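Local coordinates for CBS domain-containing predicted protein TM0935 (Thermotoga maritima, PDB 1O50) that is of unknown function but carries a tandem pair of CBS domains, a module that in relatives commonly senses adenosine-containing ligands, at residues V106-D111 with L118-D123; T112-A117 with L145-A150. All blocks are in the same frame, centred on the assembly; numbering follows the deposited sequence.

Interaction 1. Residues V106-D111 with L118-D123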
# COMPACT_ATOMS: atom_id res chain seq x y z
N VAL A 106 13.82 7.76 1.87
CA VAL A 106 13.56 7.72 3.30
C VAL A 106 13.94 6.29 3.73
O VAL A 106 13.44 5.32 3.16
CB VAL A 106 12.07 7.93 3.59
CG1 VAL A 106 11.78 7.78 5.11
CG2 VAL A 106 11.62 9.28 3.07
N TYR A 107 14.84 6.16 4.69
CA TYR A 107 15.35 4.84 5.04
C TYR A 107 15.53 4.66 6.55
O TYR A 107 15.49 5.63 7.31
CB TYR A 107 16.67 4.62 4.31
CG TYR A 107 17.68 5.70 4.55
CD1 TYR A 107 18.48 5.68 5.68
CD2 TYR A 107 17.85 6.74 3.64
CE1 TYR A 107 19.42 6.68 5.91
CE2 TYR A 107 18.77 7.74 3.84
CZ TYR A 107 19.56 7.71 4.98
OH TYR A 107 20.49 8.69 5.19
N VAL A 108 15.76 3.41 6.97
CA VAL A 108 16.07 3.11 8.36
C VAL A 108 17.41 2.36 8.49
O VAL A 108 18.01 2.00 7.51
CB VAL A 108 14.90 2.36 9.05
CG1 VAL A 108 13.66 3.27 9.12
CG2 VAL A 108 14.55 1.05 8.36
N HIS A 109 17.87 2.18 9.72
CA HIS A 109 19.01 1.31 10.02
C HIS A 109 18.55 0.18 10.92
O HIS A 109 17.49 0.24 11.47
CB HIS A 109 20.12 2.08 10.73
CG HIS A 109 20.60 3.29 10.00
ND1 HIS A 109 21.37 3.21 8.86
CD2 HIS A 109 20.47 4.61 10.27
CE1 HIS A 109 21.69 4.43 8.45
NE2 HIS A 109 21.14 5.29 9.28
N MET A 110 19.40 -0.82 11.11
CA MET A 110 19.11 -1.96 11.99
C MET A 110 18.78 -1.56 13.44
O MET A 110 17.90 -2.16 14.08
CB MET A 110 20.28 -2.97 11.94
CG MET A 110 20.36 -3.77 10.65
SD MET A 110 18.89 -4.74 10.39
CE MET A 110 19.06 -5.26 8.63
N ASP A 111 19.47 -0.54 13.93
CA ASP A 111 19.36 -0.12 15.32
C ASP A 111 18.27 0.95 15.49
O ASP A 111 18.00 1.37 16.60
CB ASP A 111 20.75 0.27 15.88
CG ASP A 111 21.69 -0.96 16.03
OD1 ASP A 111 22.95 -0.80 15.99
OD2 ASP A 111 21.26 -2.13 16.19
N LEU A 118 7.87 3.51 12.15
CA LEU A 118 6.42 3.64 11.96
C LEU A 118 6.08 5.10 11.73
O LEU A 118 5.23 5.42 10.91
CB LEU A 118 5.65 3.07 13.19
CG LEU A 118 4.11 3.22 13.21
CD1 LEU A 118 3.41 2.12 13.97
CD2 LEU A 118 3.68 4.58 13.81
N LYS A 119 6.72 6.00 12.46
CA LYS A 119 6.50 7.43 12.29
C LYS A 119 6.87 7.87 10.88
O LYS A 119 6.15 8.61 10.25
CB LYS A 119 7.30 8.24 13.30
CG LYS A 119 7.17 9.74 13.12
CD LYS A 119 8.13 10.52 14.03
CE LYS A 119 8.16 12.00 13.68
NZ LYS A 119 6.92 12.72 14.11
N LEU A 120 8.01 7.38 10.40
CA LEU A 120 8.48 7.65 9.03
C LEU A 120 7.50 7.16 8.00
O LEU A 120 7.20 7.85 7.04
CB LEU A 120 9.84 6.97 8.79
CG LEU A 120 11.04 7.64 9.46
CD1 LEU A 120 12.27 6.74 9.30
CD2 LEU A 120 11.32 9.04 8.89
N MET A 121 7.03 5.94 8.16
CA MET A 121 6.06 5.42 7.25
C MET A 121 4.86 6.30 7.17
O MET A 121 4.42 6.68 6.09
CB MET A 121 5.62 4.04 7.67
CG MET A 121 6.62 2.99 7.34
SD MET A 121 5.98 1.35 7.48
CE MET A 121 7.53 0.56 7.41
N ILE A 122 4.31 6.63 8.33
CA ILE A 122 3.10 7.44 8.37
C ILE A 122 3.30 8.86 7.82
O ILE A 122 2.52 9.31 6.97
CB ILE A 122 2.52 7.45 9.79
CG1 ILE A 122 1.95 6.06 10.11
CG2 ILE A 122 1.38 8.48 9.86
CD1 ILE A 122 1.72 5.78 11.60
N ASP A 123 4.33 9.56 8.30
CA ASP A 123 4.61 10.93 7.87
C ASP A 123 4.82 11.07 6.34
O ASP A 123 4.43 12.07 5.75
CB ASP A 123 5.85 11.48 8.59
CG ASP A 123 5.62 11.81 10.05
OD1 ASP A 123 4.49 11.70 10.59
OD2 ASP A 123 6.53 12.23 10.75
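In the second CBS domain of the chain, the extended run 106-111 that leads into helix 114-124 lies over one face of that helix, and Leu-120 is the residue through which the two meet. The isobutyl group of Leu-120 reaches across to the loop and divides its two methyls between two valines. CD2 of Leu-120 rests against CG1 of Val-106 at 4.0 Å, the two side chains meeting at a slant, while CD1 of Leu-120 lies 3.7 Å from CG1 of Val-108, these two side chains running past one another in opposite senses. Between the valines, the same CD1 of Leu-120 also sits 3.9 Å from the backbone O of Tyr-107, an ordinary van der Waals approach. Extended backbone alternation explains the pattern: Val-106 and Val-108 direct their CB atoms at the helix, whereas Tyr-107 points its CB away from the helix, and its side chain touches Val-132. Val-106 places CG1 opposite its own backbone N (chi1 176°), which carries that methyl to the leucine; in Val-108 (chi1 -65°) the corresponding methyl instead stands opposite the carbonyl carbon.

The loop has a second support, since Val-108 makes backbone hydrogen bonds with Pro-130 and Val-132 of strand 128-132. Further round the helix, Lys-119 NZ and Asp-123 OD2 form a long, weak salt bridge at 3.4 Å, one turn apart, on a face where both residues pack on Phe-79 of the second subunit. No hydrogen bond joins loop to helix across this contact. The helix is therefore held against the loop by methyl-to-methyl dispersion and burial of apolar surface, while the backbone bonds of Val-108 tie the loop to strand 128-132.

Interaction 2. Residues T112-A117 with L145-A150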
# COMPACT_ATOMS: atom_id res chain seq x y z
N THR A 112 17.62 1.34 14.41
CA THR A 112 16.53 2.31 14.48
C THR A 112 15.36 1.77 15.32
O THR A 112 14.92 0.63 15.10
CB THR A 112 16.02 2.63 13.06
OG1 THR A 112 17.09 3.18 12.29
CG2 THR A 112 14.97 3.71 13.07
N PRO A 113 14.86 2.57 16.27
CA PRO A 113 13.63 2.23 17.00
C PRO A 113 12.47 1.91 16.07
O PRO A 113 12.22 2.67 15.13
CB PRO A 113 13.33 3.51 17.78
CG PRO A 113 14.65 4.05 18.07
CD PRO A 113 15.43 3.83 16.79
N LEU A 114 11.75 0.82 16.34
CA LEU A 114 10.56 0.51 15.58
C LEU A 114 9.59 1.71 15.49
O LEU A 114 8.99 1.97 14.44
CB LEU A 114 9.81 -0.68 16.19
CG LEU A 114 8.67 -1.25 15.36
CD1 LEU A 114 9.23 -1.82 14.05
CD2 LEU A 114 7.94 -2.36 16.14
N GLU A 115 9.41 2.40 16.60
CA GLU A 115 8.52 3.55 16.63
C GLU A 115 8.93 4.70 15.71
O GLU A 115 8.04 5.40 15.18
CB GLU A 115 8.32 4.06 18.04
CG GLU A 115 9.55 4.26 18.85
CD GLU A 115 9.27 5.10 20.10
OE1 GLU A 115 10.23 5.38 20.87
OE2 GLU A 115 8.08 5.50 20.29
N GLU A 116 10.23 4.94 15.55
CA GLU A 116 10.70 5.95 14.58
C GLU A 116 10.43 5.50 13.15
O GLU A 116 10.08 6.33 12.32
CB GLU A 116 12.16 6.41 14.75
CG GLU A 116 12.82 7.05 13.49
CD GLU A 116 12.31 8.45 13.02
OE1 GLU A 116 13.16 9.27 12.54
OE2 GLU A 116 11.10 8.76 13.09
N ALA A 117 10.56 4.20 12.88
CA ALA A 117 10.25 3.63 11.57
C ALA A 117 8.75 3.73 11.17
O ALA A 117 8.42 3.96 10.01
CB ALA A 117 10.70 2.20 11.51
N LEU A 145 3.58 -4.54 7.08
CA LEU A 145 3.01 -5.77 7.55
C LEU A 145 3.88 -6.36 8.66
O LEU A 145 3.37 -6.96 9.59
CB LEU A 145 2.84 -6.77 6.39
CG LEU A 145 2.18 -6.28 5.09
CD1 LEU A 145 1.89 -7.49 4.20
CD2 LEU A 145 0.93 -5.47 5.32
N GLU A 146 5.19 -6.22 8.53
CA GLU A 146 6.11 -6.66 9.57
C GLU A 146 5.89 -5.94 10.90
O GLU A 146 5.97 -6.55 11.95
CB GLU A 146 7.54 -6.51 9.09
CG GLU A 146 7.85 -7.52 8.01
CD GLU A 146 9.22 -7.34 7.43
OE1 GLU A 146 9.67 -6.19 7.29
OE2 GLU A 146 9.85 -8.36 7.13
N ILE A 147 5.64 -4.64 10.83
CA ILE A 147 5.35 -3.83 12.00
C ILE A 147 4.06 -4.29 12.63
O ILE A 147 3.99 -4.46 13.84
CB ILE A 147 5.34 -2.33 11.67
CG1 ILE A 147 6.72 -1.87 11.22
CG2 ILE A 147 4.96 -1.47 12.88
CD1 ILE A 147 6.83 -0.42 10.94
N LEU A 148 3.04 -4.54 11.80
CA LEU A 148 1.77 -5.03 12.30
C LEU A 148 1.88 -6.38 12.98
O LEU A 148 1.28 -6.59 14.03
CB LEU A 148 0.71 -5.08 11.20
CG LEU A 148 0.27 -3.69 10.74
CD1 LEU A 148 -0.64 -3.78 9.48
CD2 LEU A 148 -0.43 -2.85 11.84
N LEU A 149 2.63 -7.28 12.36
CA LEU A 149 2.88 -8.59 12.89
C LEU A 149 3.48 -8.47 14.29
O LEU A 149 2.97 -9.06 15.24
CB LEU A 149 3.84 -9.31 11.95
CG LEU A 149 4.01 -10.84 12.13
CD1 LEU A 149 4.77 -11.38 10.99
CD2 LEU A 149 4.68 -11.25 13.51
N ALA A 150 4.58 -7.74 14.40
CA ALA A 150 5.28 -7.50 15.66
C ALA A 150 4.35 -7.01 16.75
O ALA A 150 4.38 -7.49 17.87
CB ALA A 150 6.32 -6.44 15.44
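The backbones of 112-117 and 145-150 come nearest at Leu-114 and Ile-147, whose CA atoms are 7.7 Å apart, so the first turn of one helix faces the middle of the other across a gap filled by side chains. Leu-114 and Ile-147 share most of the filling. The CG of Leu-114 is swung opposite the backbone N (chi1 -171°), which sends the branched end toward helix 144-153, and there the two methyls part company. CD1 of Leu-114 lies 3.8 Å from CG1 of Ile-147 and 4.2 Å from CD1 of the same isoleucine, lying alongside its longer branch as the two side chains pass in opposite directions. CD2 of Leu-114 reaches Ala-150 more loosely, with 4.4 Å to the CB of that residue. Ala-150 is one turn on from Ile-147, so the leucine meets two successive turns on a single face of the helix.

These are the two main helices of the second CBS domain, and as in the canonical beta-alpha-beta-beta-alpha CBS fold the hairpin strands 128-132 and 138-143 come between them along the chain. Pro-113 occupies the N-cap position of helix 114-124, and its backbone O accepts the hydrogen bond from Ala-117 N at 3.2 Å, closing the turn from which Leu-114 projects. Ala-117, one turn beyond Leu-114, also directs its CB at the other helix, though without close contact. The short N-terminal helix 15-18 adds to the packing: its Val-18 touches Leu-114, Ala-150 and Glu-146. The carboxylate of Glu-146 is buried beside this seam, where OE2 accepts a hydrogen bond from the backbone N of Ile-22. Glu-115 packs on Phe-77 of the second subunit, and Leu-149 on Leu-43 of that same subunit.

Interactions 1 and 2 sit in the second CBS domain with centres about 8 Å apart and share helix 114-124, whose opening turn serves interaction 2 and whose later turns serve interaction 1. Their segments alternate along the chain: 106-111, 112-117, 118-123, then, after the hairpin 128-132 and 138-143, 145-150. The contacts merge into one apolar core, with Met-121 CE 3.7 Å from Ile-147 CD1 and Val-108 CG1 4.0 Å from Ala-117 CB. Helix 114-124 thus packs on both the preceding loop and helix 144-153. Segments 112-117, 118-123 and 145-150 also pack on the second subunit, which ties this core to the dimer.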